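Local coordinates for copper homeostasis protein CutC (Streptococcus agalactiae, PDB 2BDQ) that probably takes part in copper homeostasis in the cytoplasm and may bind copper ions, although its exact role is not established, at residues Gln48-His51 against Ser56-Val59; Met60-Pro63 against Val69-Asp72; Ser138-Val143 against Val172-Asn177; Leu151-Ser156 against Ile162-His167. One frame throughout, in Å; residues are numbered along the deposited sequence.

Interaction 1: residues Gln48-His51 against Ser56-Val59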
loop_
_atom_site.group_PDB
_atom_site.type_symbol
_atom_site.label_atom_id
_atom_site.label_comp_id
_atom_site.label_asym_id
_atom_site.label_seq_id
_atom_site.Cartn_x
_atom_site.Cartn_y
_atom_site.Cartn_z
ATOM N N GLN A 48 17.167 5.129 -1.795
ATOM C CA GLN A 48 18.305 5.517 -2.619
ATOM C C GLN A 48 18.090 6.906 -3.206
ATOM O O GLN A 48 19.015 7.709 -3.257
ATOM C CB GLN A 48 18.510 4.500 -3.743
ATOM C CG GLN A 48 19.700 4.785 -4.650
ATOM C CD GLN A 48 19.943 3.657 -5.642
ATOM O OE1 GLN A 48 20.008 2.483 -5.261
ATOM N NE2 GLN A 48 20.080 4.006 -6.919
ATOM N N TYR A 49 16.865 7.184 -3.640
ATOM C CA TYR A 49 16.535 8.480 -4.221
ATOM C C TYR A 49 16.650 9.592 -3.187
ATOM O O TYR A 49 17.264 10.623 -3.442
ATOM C CB TYR A 49 15.114 8.468 -4.780
ATOM C CG TYR A 49 14.711 9.757 -5.455
ATOM C CD1 TYR A 49 15.120 10.045 -6.753
ATOM C CD2 TYR A 49 13.919 10.694 -4.789
ATOM C CE1 TYR A 49 14.743 11.239 -7.380
ATOM C CE2 TYR A 49 13.540 11.884 -5.402
ATOM C CZ TYR A 49 13.954 12.149 -6.700
ATOM O OH TYR A 49 13.570 13.317 -7.320
ATOM N N LEU A 50 16.055 9.384 -2.018
ATOM C CA LEU A 50 16.100 10.384 -0.964
ATOM C C LEU A 50 17.500 10.554 -0.379
ATOM O O LEU A 50 17.943 11.678 -0.157
ATOM C CB LEU A 50 15.103 10.030 0.137
ATOM C CG LEU A 50 13.633 10.092 -0.290
ATOM C CD1 LEU A 50 12.775 9.445 0.777
ATOM C CD2 LEU A 50 13.210 11.543 -0.540
ATOM N N HIS A 51 18.200 9.452 -0.126
ATOM C CA HIS A 51 19.552 9.546 0.414
ATOM C C HIS A 51 20.420 10.343 -0.548
ATOM O O HIS A 51 21.271 11.126 -0.132
ATOM C CB HIS A 51 20.152 8.153 0.615
ATOM C CG HIS A 51 19.568 7.401 1.769
ATOM N ND1 HIS A 51 19.807 6.061 1.981
ATOM C CD2 HIS A 51 18.753 7.800 2.774
ATOM C CE1 HIS A 51 19.165 5.665 3.063
ATOM N NE2 HIS A 51 18.517 6.702 3.564
ATOM N N SER A 56 16.681 11.910 5.122
ATOM C CA SER A 56 16.446 10.661 5.841
ATOM C C SER A 56 15.077 10.092 5.520
ATOM O O SER A 56 14.169 10.816 5.113
ATOM C CB SER A 56 16.558 10.885 7.350
ATOM O OG SER A 56 17.847 11.363 7.687
ATOM N N VAL A 57 14.940 8.789 5.742
ATOM C CA VAL A 57 13.707 8.072 5.454
ATOM C C VAL A 57 13.208 7.210 6.601
ATOM O O VAL A 57 13.901 6.302 7.030
ATOM C CB VAL A 57 13.903 7.141 4.247
ATOM C CG1 VAL A 57 12.574 6.502 3.853
ATOM C CG2 VAL A 57 14.506 7.915 3.092
ATOM N N ALA A 58 12.002 7.486 7.083
ATOM C CA ALA A 58 11.406 6.701 8.161
ATOM C C ALA A 58 10.333 5.832 7.501
ATOM O O ALA A 58 9.359 6.350 6.956
ATOM C CB ALA A 58 10.775 7.623 9.205
ATOM N N VAL A 59 10.514 4.516 7.535
ATOM C CA VAL A 59 9.565 3.604 6.903
ATOM C C VAL A 59 8.426 3.143 7.803
ATOM O O VAL A 59 8.643 2.682 8.927
ATOM C CB VAL A 59 10.295 2.357 6.336
ATOM C CG1 VAL A 59 9.295 1.393 5.711
ATOM C CG2 VAL A 59 11.317 2.797 5.301
#
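Leu50 and Val57 meet through two branches set by their torsions. Val57 has CG1 anti to its backbone N (chi1 -174°), which leaves CG2 anti to the carbonyl carbon and facing helix 40-52. Leu50 has CG anti to its carbonyl carbon (chi1 -66°), and an extended chi2 (168°) then brings CD1 to the valine. The two methyls lie 3.3 Å apart, Leu50 CD1 to Val57 CG2, which is tighter than usual carbon packing. Leu50 CB adds a looser touch at 3.7 Å from Val57 CG2. The two side chains cross at about a right angle. On the valine the contact is carried by CG2. His51 joins from the next position on the helix. Its NE2 corner comes within 4.2 Å of Val57 CG2, and the methyl approaches the ring obliquely. This is packing, not polar bonding. The polar partner of His51 NE2 is Asp91 OD2, which also takes the backbone N of Val57. One carboxylate oxygen thus links the end of the helix to the start of the strand. Leu50 also packs on Val25, and Val57 on Leu27, both of strand 24-28. The contact is the packing of a helix on the strand that follows it. It closes the beta-alpha-beta unit of strand 24-28, helix 40-52 and strand 56-60, the repeating element of a TIM barrel.

Interaction 2: residues Met60-Pro63 against Val69-Asp72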
loop_
_atom_site.group_PDB
_atom_site.type_symbol
_atom_site.label_atom_id
_atom_site.label_comp_id
_atom_site.label_asym_id
_atom_site.label_seq_id
_atom_site.Cartn_x
_atom_site.Cartn_y
_atom_site.Cartn_z
HETATM N N MSE A 60 7.206 3.267 7.288
HETATM C CA MSE A 60 6.013 2.853 8.016
HETATM C C MSE A 60 5.901 1.336 8.101
HETATM O O MSE A 60 6.014 0.628 7.097
HETATM C CB MSE A 60 4.750 3.407 7.340
HETATM C CG MSE A 60 4.026 4.468 8.150
HETATM SE SE MSE A 60 3.131 3.680 9.681
HETATM C CE MSE A 60 1.506 4.728 9.653
ATOM N N ILE A 61 5.687 0.844 9.314
ATOM C CA ILE A 61 5.527 -0.580 9.547
ATOM C C ILE A 61 4.117 -0.766 10.108
ATOM O O ILE A 61 3.896 -0.661 11.318
ATOM C CB ILE A 61 6.545 -1.122 10.579
ATOM C CG1 ILE A 61 7.976 -0.811 10.131
ATOM C CG2 ILE A 61 6.333 -2.621 10.769
ATOM C CD1 ILE A 61 8.406 -1.527 8.860
ATOM N N ARG A 62 3.166 -1.021 9.214
ATOM C CA ARG A 62 1.769 -1.232 9.577
ATOM C C ARG A 62 1.196 -2.164 8.511
ATOM O O ARG A 62 1.099 -1.794 7.346
ATOM C CB ARG A 62 1.037 0.108 9.588
ATOM C CG ARG A 62 -0.372 0.069 10.149
ATOM C CD ARG A 62 -0.914 1.486 10.212
ATOM N NE ARG A 62 -2.286 1.559 10.691
ATOM C CZ ARG A 62 -3.131 2.529 10.363
ATOM N NH1 ARG A 62 -2.738 3.504 9.554
ATOM N NH2 ARG A 62 -4.369 2.523 10.836
ATOM N N PRO A 63 0.801 -3.387 8.907
ATOM C CA PRO A 63 0.241 -4.446 8.055
ATOM C C PRO A 63 -1.117 -4.168 7.412
ATOM O O PRO A 63 -1.534 -4.888 6.507
ATOM C CB PRO A 63 0.191 -5.638 9.000
ATOM C CG PRO A 63 -0.228 -4.977 10.271
ATOM C CD PRO A 63 0.669 -3.755 10.326
ATOM N N VAL A 69 -4.348 -3.318 17.192
ATOM C CA VAL A 69 -4.337 -4.554 17.972
ATOM C C VAL A 69 -4.116 -5.643 16.937
ATOM O O VAL A 69 -5.064 -6.103 16.295
ATOM C CB VAL A 69 -5.690 -4.802 18.688
ATOM C CG1 VAL A 69 -5.556 -5.965 19.661
ATOM C CG2 VAL A 69 -6.133 -3.551 19.413
ATOM N N TYR A 70 -2.862 -6.050 16.774
ATOM C CA TYR A 70 -2.512 -7.043 15.771
ATOM C C TYR A 70 -2.475 -8.485 16.241
ATOM O O TYR A 70 -2.052 -8.782 17.358
ATOM C CB TYR A 70 -1.157 -6.692 15.144
ATOM C CG TYR A 70 -1.066 -5.282 14.612
ATOM C CD1 TYR A 70 -0.279 -4.323 15.253
ATOM C CD2 TYR A 70 -1.776 -4.901 13.476
ATOM C CE1 TYR A 70 -0.206 -3.010 14.769
ATOM C CE2 TYR A 70 -1.713 -3.602 12.985
ATOM C CZ TYR A 70 -0.934 -2.659 13.630
ATOM O OH TYR A 70 -0.913 -1.371 13.137
ATOM N N ASN A 71 -2.916 -9.382 15.363
ATOM C CA ASN A 71 -2.905 -10.801 15.662
ATOM C C ASN A 71 -1.520 -11.350 15.300
ATOM O O ASN A 71 -0.692 -10.644 14.710
ATOM C CB ASN A 71 -4.022 -11.519 14.888
ATOM C CG ASN A 71 -3.871 -11.411 13.377
ATOM O OD1 ASN A 71 -4.854 -11.482 12.645
ATOM N ND2 ASN A 71 -2.645 -11.252 12.906
ATOM N N ASP A 72 -1.269 -12.602 15.660
ATOM C CA ASP A 72 0.025 -13.235 15.401
ATOM C C ASP A 72 0.509 -13.131 13.953
ATOM O O ASP A 72 1.664 -12.787 13.699
ATOM C CB ASP A 72 -0.042 -14.705 15.831
ATOM C CG ASP A 72 -0.188 -14.857 17.336
ATOM O OD1 ASP A 72 -0.530 -15.961 17.798
ATOM O OD2 ASP A 72 0.054 -13.865 18.059
HETATM O O HOH W 1 1.824 -0.071 13.294
HETATM O O HOH W 2 -3.038 -0.683 11.971
#
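Tyr70 meets Pro63 with its ring and Arg62 with its hydroxyl. Pro63 CG lies 3.4 Å from Tyr70 CE2, and Pro63 CD sits 3.6 Å from the same ring carbon. The proline approaches the ring obliquely, close to its CD2 and CE2 atoms. Beyond the ring, Tyr70 OH comes to 3.4 Å from Arg62 CG. The two side chains cross at about a right angle, and the guanidinium and ring planes are 69° apart. No direct hydrogen bond joins the segments; two waters do this work. The first donates to Tyr70 OH and also to the backbone at Ile61 O, 2.9 Å from that water. The second accepts from Tyr70 OH and from Arg62 NE, which is 2.7 Å from that water. It lies in the guanidinium plane, at its edge. The phenol therefore accepts from one water and donates to the other.

Arg62 leaves the backbone with CG anti to N (chi1 -171°) and stays extended to NE, which runs the chain past the phenol. Its far end is held by carbonyls: NH2 bonds to Gly66 O and NH1 to Gly35 O. Thr37 OG1 bonds to the backbone N of Arg62. The loop that begins after strand 56-60 is thus tied to residues that follow strand 24-28. Helix 72-87 opens just after Tyr70, and its Met78 touches Ile61, Pro63 and Tyr70. The contact therefore sits in the beta-alpha connection between strand 56-60 and that helix.

Interaction 3: residues Ser138-Val143 against Val172-Asn177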
loop_
_atom_site.group_PDB
_atom_site.type_symbol
_atom_site.label_atom_id
_atom_site.label_comp_id
_atom_site.label_asym_id
_atom_site.label_seq_id
_atom_site.Cartn_x
_atom_site.Cartn_y
_atom_site.Cartn_z
ATOM N N SER A 138 2.991 5.746 29.366
ATOM C CA SER A 138 3.298 5.203 28.052
ATOM C C SER A 138 4.632 5.753 27.548
ATOM O O SER A 138 5.407 5.035 26.931
ATOM C CB SER A 138 2.170 5.542 27.075
ATOM O OG SER A 138 0.940 4.993 27.526
ATOM N N ILE A 139 4.898 7.025 27.834
ATOM C CA ILE A 139 6.142 7.655 27.424
ATOM C C ILE A 139 7.310 6.937 28.096
ATOM O O ILE A 139 8.290 6.574 27.439
ATOM C CB ILE A 139 6.148 9.163 27.793
ATOM C CG1 ILE A 139 5.198 9.919 26.853
ATOM C CG2 ILE A 139 7.562 9.724 27.713
ATOM C CD1 ILE A 139 5.053 11.415 27.160
ATOM N N ASP A 140 7.194 6.726 29.404
ATOM C CA ASP A 140 8.227 6.031 30.173
ATOM C C ASP A 140 8.453 4.649 29.578
ATOM O O ASP A 140 9.587 4.197 29.472
ATOM C CB ASP A 140 7.798 5.888 31.640
ATOM C CG ASP A 140 7.840 7.206 32.392
ATOM O OD1 ASP A 140 7.082 7.354 33.372
ATOM O OD2 ASP A 140 8.639 8.089 32.018
ATOM N N GLN A 141 7.366 3.982 29.195
ATOM C CA GLN A 141 7.464 2.651 28.609
ATOM C C GLN A 141 8.164 2.716 27.262
ATOM O O GLN A 141 8.965 1.840 26.937
ATOM C CB GLN A 141 6.082 2.041 28.421
ATOM C CG GLN A 141 5.395 1.618 29.704
ATOM C CD GLN A 141 3.963 1.190 29.459
ATOM O OE1 GLN A 141 3.318 0.615 30.331
ATOM N NE2 GLN A 141 3.452 1.480 28.265
ATOM N N LEU A 142 7.865 3.745 26.473
ATOM C CA LEU A 142 8.503 3.882 25.167
ATOM C C LEU A 142 9.991 4.160 25.337
ATOM O O LEU A 142 10.810 3.702 24.540
ATOM C CB LEU A 142 7.847 4.999 24.354
ATOM C CG LEU A 142 6.428 4.699 23.870
ATOM C CD1 LEU A 142 5.902 5.897 23.103
ATOM C CD2 LEU A 142 6.428 3.444 22.998
ATOM N N VAL A 143 10.338 4.915 26.377
ATOM C CA VAL A 143 11.734 5.225 26.661
ATOM C C VAL A 143 12.442 3.922 27.044
ATOM O O VAL A 143 13.562 3.655 26.600
ATOM C CB VAL A 143 11.866 6.232 27.831
ATOM C CG1 VAL A 143 13.334 6.365 28.247
ATOM C CG2 VAL A 143 11.320 7.590 27.411
ATOM N N VAL A 172 5.681 17.032 26.495
ATOM C CA VAL A 172 7.050 17.420 26.190
ATOM C C VAL A 172 7.839 17.628 27.479
ATOM O O VAL A 172 8.979 17.185 27.597
ATOM C CB VAL A 172 7.097 18.725 25.396
ATOM C CG1 VAL A 172 8.540 19.184 25.258
ATOM C CG2 VAL A 172 6.464 18.527 24.039
ATOM N N GLU A 173 7.223 18.305 28.439
ATOM C CA GLU A 173 7.870 18.569 29.717
ATOM C C GLU A 173 8.129 17.257 30.452
ATOM O O GLU A 173 9.196 17.061 31.044
ATOM C CB GLU A 173 6.991 19.485 30.580
ATOM C CG GLU A 173 6.744 20.865 29.961
ATOM C CD GLU A 173 5.776 21.735 30.770
ATOM O OE1 GLU A 173 4.598 21.343 30.937
ATOM O OE2 GLU A 173 6.194 22.821 31.235
ATOM N N TYR A 174 7.154 16.355 30.399
ATOM C CA TYR A 174 7.287 15.068 31.059
ATOM C C TYR A 174 8.328 14.206 30.359
ATOM O O TYR A 174 9.042 13.457 31.015
ATOM C CB TYR A 174 5.939 14.351 31.095
ATOM C CG TYR A 174 5.950 13.069 31.893
ATOM C CD1 TYR A 174 6.220 11.845 31.282
ATOM C CD2 TYR A 174 5.710 13.082 33.268
ATOM C CE1 TYR A 174 6.249 10.664 32.018
ATOM C CE2 TYR A 174 5.737 11.913 34.011
ATOM C CZ TYR A 174 6.005 10.703 33.382
ATOM O OH TYR A 174 6.007 9.534 34.114
ATOM N N ALA A 175 8.410 14.309 29.033
ATOM C CA ALA A 175 9.389 13.538 28.262
ATOM C C ALA A 175 10.791 13.939 28.706
ATOM O O ALA A 175 11.713 13.129 28.697
ATOM C CB ALA A 175 9.212 13.802 26.765
ATOM N N ASN A 176 10.941 15.205 29.079
ATOM C CA ASN A 176 12.216 15.729 29.570
ATOM C C ASN A 176 13.430 15.279 28.755
ATOM O O ASN A 176 14.397 14.750 29.302
ATOM C CB ASN A 176 12.376 15.317 31.036
ATOM C CG ASN A 176 13.547 15.990 31.717
ATOM O OD1 ASN A 176 13.814 17.176 31.507
ATOM N ND2 ASN A 176 14.243 15.236 32.563
ATOM N N ASN A 177 13.355 15.484 27.444
ATOM C CA ASN A 177 14.434 15.143 26.521
ATOM C C ASN A 177 14.861 13.687 26.480
ATOM O O ASN A 177 15.896 13.367 25.892
ATOM C CB ASN A 177 15.650 16.022 26.809
ATOM C CG ASN A 177 15.362 17.489 26.578
ATOM O OD1 ASN A 177 15.022 17.898 25.465
ATOM N ND2 ASN A 177 15.489 18.292 27.629
#
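Helices 135-144 and 165-175 belong to the outer layer of the barrel, and here they meet side by side. Their backbones come nearest at Ile139 and Ala175, with CA atoms 6.8 Å apart. Ile139 fills the inner part of the contact. Its CG2 branch rests 4.3 Å from Ala175 CA, where the small alanine lets it in. Its other arm ends at CD1, 4.3 Å from Tyr174 CD1, and meets that ring obliquely.

The outer part is polar. Tyr174 OH donates a short hydrogen bond to Asp140 OD1, at 2.5 Å. The hydroxyl comes from the syn side of the carboxylate, 27° out of its plane. Seen from the tyrosine, OD1 lies in the ring plane at the edge. The carboxylate and ring planes are turned 42° from each other. Tyr174 has CG anti to its backbone N (chi1 -174°), which sends the ring across the gap to the other helix. The second oxygen, Asp140 OD2, passes 3.5 Å from Tyr174 CE1 and has a partner of its own, a salt bridge to Arg178 NH2. The same arginine bonds to the carbonyl oxygens of Tyr174 and Ala175 at the end of helix 165-175. Asp140 thus reaches that helix by two routes, and the nearby guanidinium probably favours its charged form. Beneath the contact, Ile139 also packs on Ile150 of strand 149-152. Neighbouring helices meeting above the strand that connects them are a standard feature of the TIM barrel.

Interaction 4: residues Leu151-Ser156 against Ile162-His167; sequences LLHGSS and IENIKH
A polar side-chain-to-backbone contact joins the loop after strand 149-152 to the start of helix 165-175, with Asn164 reaching His153, Gly154 and Ser155. The stronger bond runs from Asn164 ND2 to His153 O, at 3.0 Å. The donor sits above the carbonyl plane, 38° out of it. A weak bond leads from the same ND2 to Ser155 OG, 3.3 Å away. The nitrogen also lies over one face of the His153 ring, 3.9 Å from CD2 of that histidine. The amide stands almost upright on the imidazole, with the planes 87° apart. Gly154 makes this close approach possible: its CA is nearest to that of Asn164, and the space that a CB would need is taken by the CB of Asn164. One turn on, His167 holds its CG anti to the backbone N (chi1 -172°) and turns ND1 to Gly154 O, a weak bond of 3.5 Å.

Around this, Asp128 takes the backbone N of both His153 and Gly154. The His153 ring bonds to Glu159 O and Gly184 O, and Ser155 OG bonds to Glu159 OE1. This suits a serine hydroxyl that donates a hydrogen bond to Glu159 and weakly accepts one from Asn164. The chemistry implies that one good hydrogen bond and two weak ones hold this largely buried contact, with Asn164 ND2 shared between two acceptors.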
loop_
_atom_site.group_PDB
_atom_site.type_symbol
_atom_site.label_atom_id
_atom_site.label_comp_id
_atom_site.label_asym_id
_atom_site.label_seq_id
_atom_site.Cartn_x
_atom_site.Cartn_y
_atom_site.Cartn_z
ATOM N N LEU A 151 5.222 10.350 17.444
ATOM C CA LEU A 151 4.425 11.188 16.561
ATOM C C LEU A 151 3.025 11.180 17.150
ATOM O O LEU A 151 2.407 10.122 17.280
ATOM C CB LEU A 151 4.401 10.611 15.143
ATOM C CG LEU A 151 3.396 11.289 14.205
ATOM C CD1 LEU A 151 3.709 12.772 14.110
ATOM C CD2 LEU A 151 3.445 10.643 12.832
ATOM N N LEU A 152 2.529 12.358 17.517
ATOM C CA LEU A 152 1.209 12.451 18.121
ATOM C C LEU A 152 0.439 13.701 17.715
ATOM O O LEU A 152 1.017 14.685 17.257
ATOM C CB LEU A 152 1.344 12.383 19.645
ATOM C CG LEU A 152 2.306 13.347 20.343
ATOM C CD1 LEU A 152 1.657 14.725 20.491
ATOM C CD2 LEU A 152 2.648 12.797 21.718
ATOM N N HIS A 153 -0.877 13.636 17.880
ATOM C CA HIS A 153 -1.767 14.726 17.534
ATOM C C HIS A 153 -2.205 15.480 18.784
ATOM O O HIS A 153 -2.531 16.663 18.716
ATOM C CB HIS A 153 -2.996 14.171 16.798
ATOM C CG HIS A 153 -4.005 15.214 16.435
ATOM N ND1 HIS A 153 -3.748 16.215 15.523
ATOM C CD2 HIS A 153 -5.269 15.420 16.873
ATOM C CE1 HIS A 153 -4.809 16.993 15.416
ATOM N NE2 HIS A 153 -5.746 16.532 16.224
ATOM N N GLY A 154 -2.226 14.790 19.921
ATOM C CA GLY A 154 -2.634 15.429 21.159
ATOM C C GLY A 154 -4.087 15.161 21.525
ATOM O O GLY A 154 -4.562 15.602 22.575
ATOM N N SER A 155 -4.795 14.452 20.650
ATOM C CA SER A 155 -6.195 14.092 20.867
ATOM C C SER A 155 -6.508 12.942 19.915
ATOM O O SER A 155 -5.807 12.745 18.926
ATOM C CB SER A 155 -7.122 15.279 20.584
ATOM O OG SER A 155 -7.210 15.548 19.200
ATOM N N SER A 156 -7.557 12.180 20.199
ATOM C CA SER A 156 -7.887 11.048 19.336
ATOM C C SER A 156 -9.186 11.179 18.560
ATOM O O SER A 156 -9.516 10.311 17.758
ATOM C CB SER A 156 -7.921 9.765 20.166
ATOM O OG SER A 156 -8.703 9.951 21.333
ATOM N N ILE A 162 -4.440 22.783 17.236
ATOM C CA ILE A 162 -4.231 24.068 17.902
ATOM C C ILE A 162 -4.839 24.086 19.311
ATOM O O ILE A 162 -4.385 24.828 20.184
ATOM C CB ILE A 162 -4.834 25.227 17.079
ATOM C CG1 ILE A 162 -4.386 26.561 17.664
ATOM C CG2 ILE A 162 -6.348 25.151 17.083
ATOM C CD1 ILE A 162 -2.906 26.820 17.522
ATOM N N GLU A 163 -5.847 23.248 19.531
ATOM C CA GLU A 163 -6.504 23.182 20.828
ATOM C C GLU A 163 -5.869 22.167 21.771
ATOM O O GLU A 163 -6.361 21.957 22.877
ATOM C CB GLU A 163 -7.983 22.849 20.648
ATOM C CG GLU A 163 -8.619 23.540 19.459
ATOM C CD GLU A 163 -9.949 24.188 19.783
ATOM O OE1 GLU A 163 -9.944 25.331 20.298
ATOM O OE2 GLU A 163 -10.995 23.547 19.530
ATOM N N ASN A 164 -4.779 21.537 21.345
ATOM C CA ASN A 164 -4.118 20.548 22.199
ATOM C C ASN A 164 -2.802 21.047 22.772
ATOM O O ASN A 164 -2.035 20.276 23.344
ATOM C CB ASN A 164 -3.864 19.258 21.421
ATOM C CG ASN A 164 -5.135 18.644 20.890
ATOM O OD1 ASN A 164 -6.187 18.734 21.523
ATOM N ND2 ASN A 164 -5.046 17.991 19.734
ATOM N N ILE A 165 -2.551 22.338 22.611
ATOM C CA ILE A 165 -1.320 22.950 23.082
ATOM C C ILE A 165 -0.972 22.588 24.525
ATOM O O ILE A 165 0.136 22.125 24.802
ATOM C CB ILE A 165 -1.396 24.486 22.939
ATOM C CG1 ILE A 165 -1.451 24.852 21.455
ATOM C CG2 ILE A 165 -0.201 25.145 23.623
ATOM C CD1 ILE A 165 -1.608 26.333 21.190
ATOM N N LYS A 166 -1.908 22.796 25.444
ATOM C CA LYS A 166 -1.645 22.489 26.845
ATOM C C LYS A 166 -1.204 21.047 27.069
ATOM O O LYS A 166 -0.192 20.800 27.717
ATOM C CB LYS A 166 -2.880 22.806 27.701
ATOM C CG LYS A 166 -2.941 24.262 28.180
ATOM C CD LYS A 166 -2.902 25.257 27.018
ATOM C CE LYS A 166 -2.151 26.529 27.403
ATOM N NZ LYS A 166 -0.694 26.262 27.660
ATOM N N HIS A 167 -1.952 20.099 26.521
ATOM C CA HIS A 167 -1.624 18.689 26.692
ATOM C C HIS A 167 -0.289 18.313 26.056
ATOM O O HIS A 167 0.524 17.621 26.668
ATOM C CB HIS A 167 -2.736 17.809 26.108
ATOM C CG HIS A 167 -2.564 16.354 26.400
ATOM N ND1 HIS A 167 -2.585 15.389 25.414
ATOM C CD2 HIS A 167 -2.348 15.697 27.563
ATOM C CE1 HIS A 167 -2.389 14.203 25.959
ATOM N NE2 HIS A 167 -2.241 14.361 27.264
#

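All four contacts belong to one eight-stranded parallel barrel. Interactions 1 and 2 come first and adjoin in sequence: strand 56-60 leaves the helix packing of interaction 1 and leads into the loop of interaction 2, with centres about 22 Å apart. Interactions 3 and 4 follow and share helix 165-175. Interaction 4 is nested within the chain segment closed by interaction 3, and their centres lie about 15 Å apart. Interaction 1 is on the opposite side of the chain's centre from both, about 27 and 28 Å away between centres. The barrel is therefore tied at separate places by helix-strand, loop, helix-helix and loop-helix contacts.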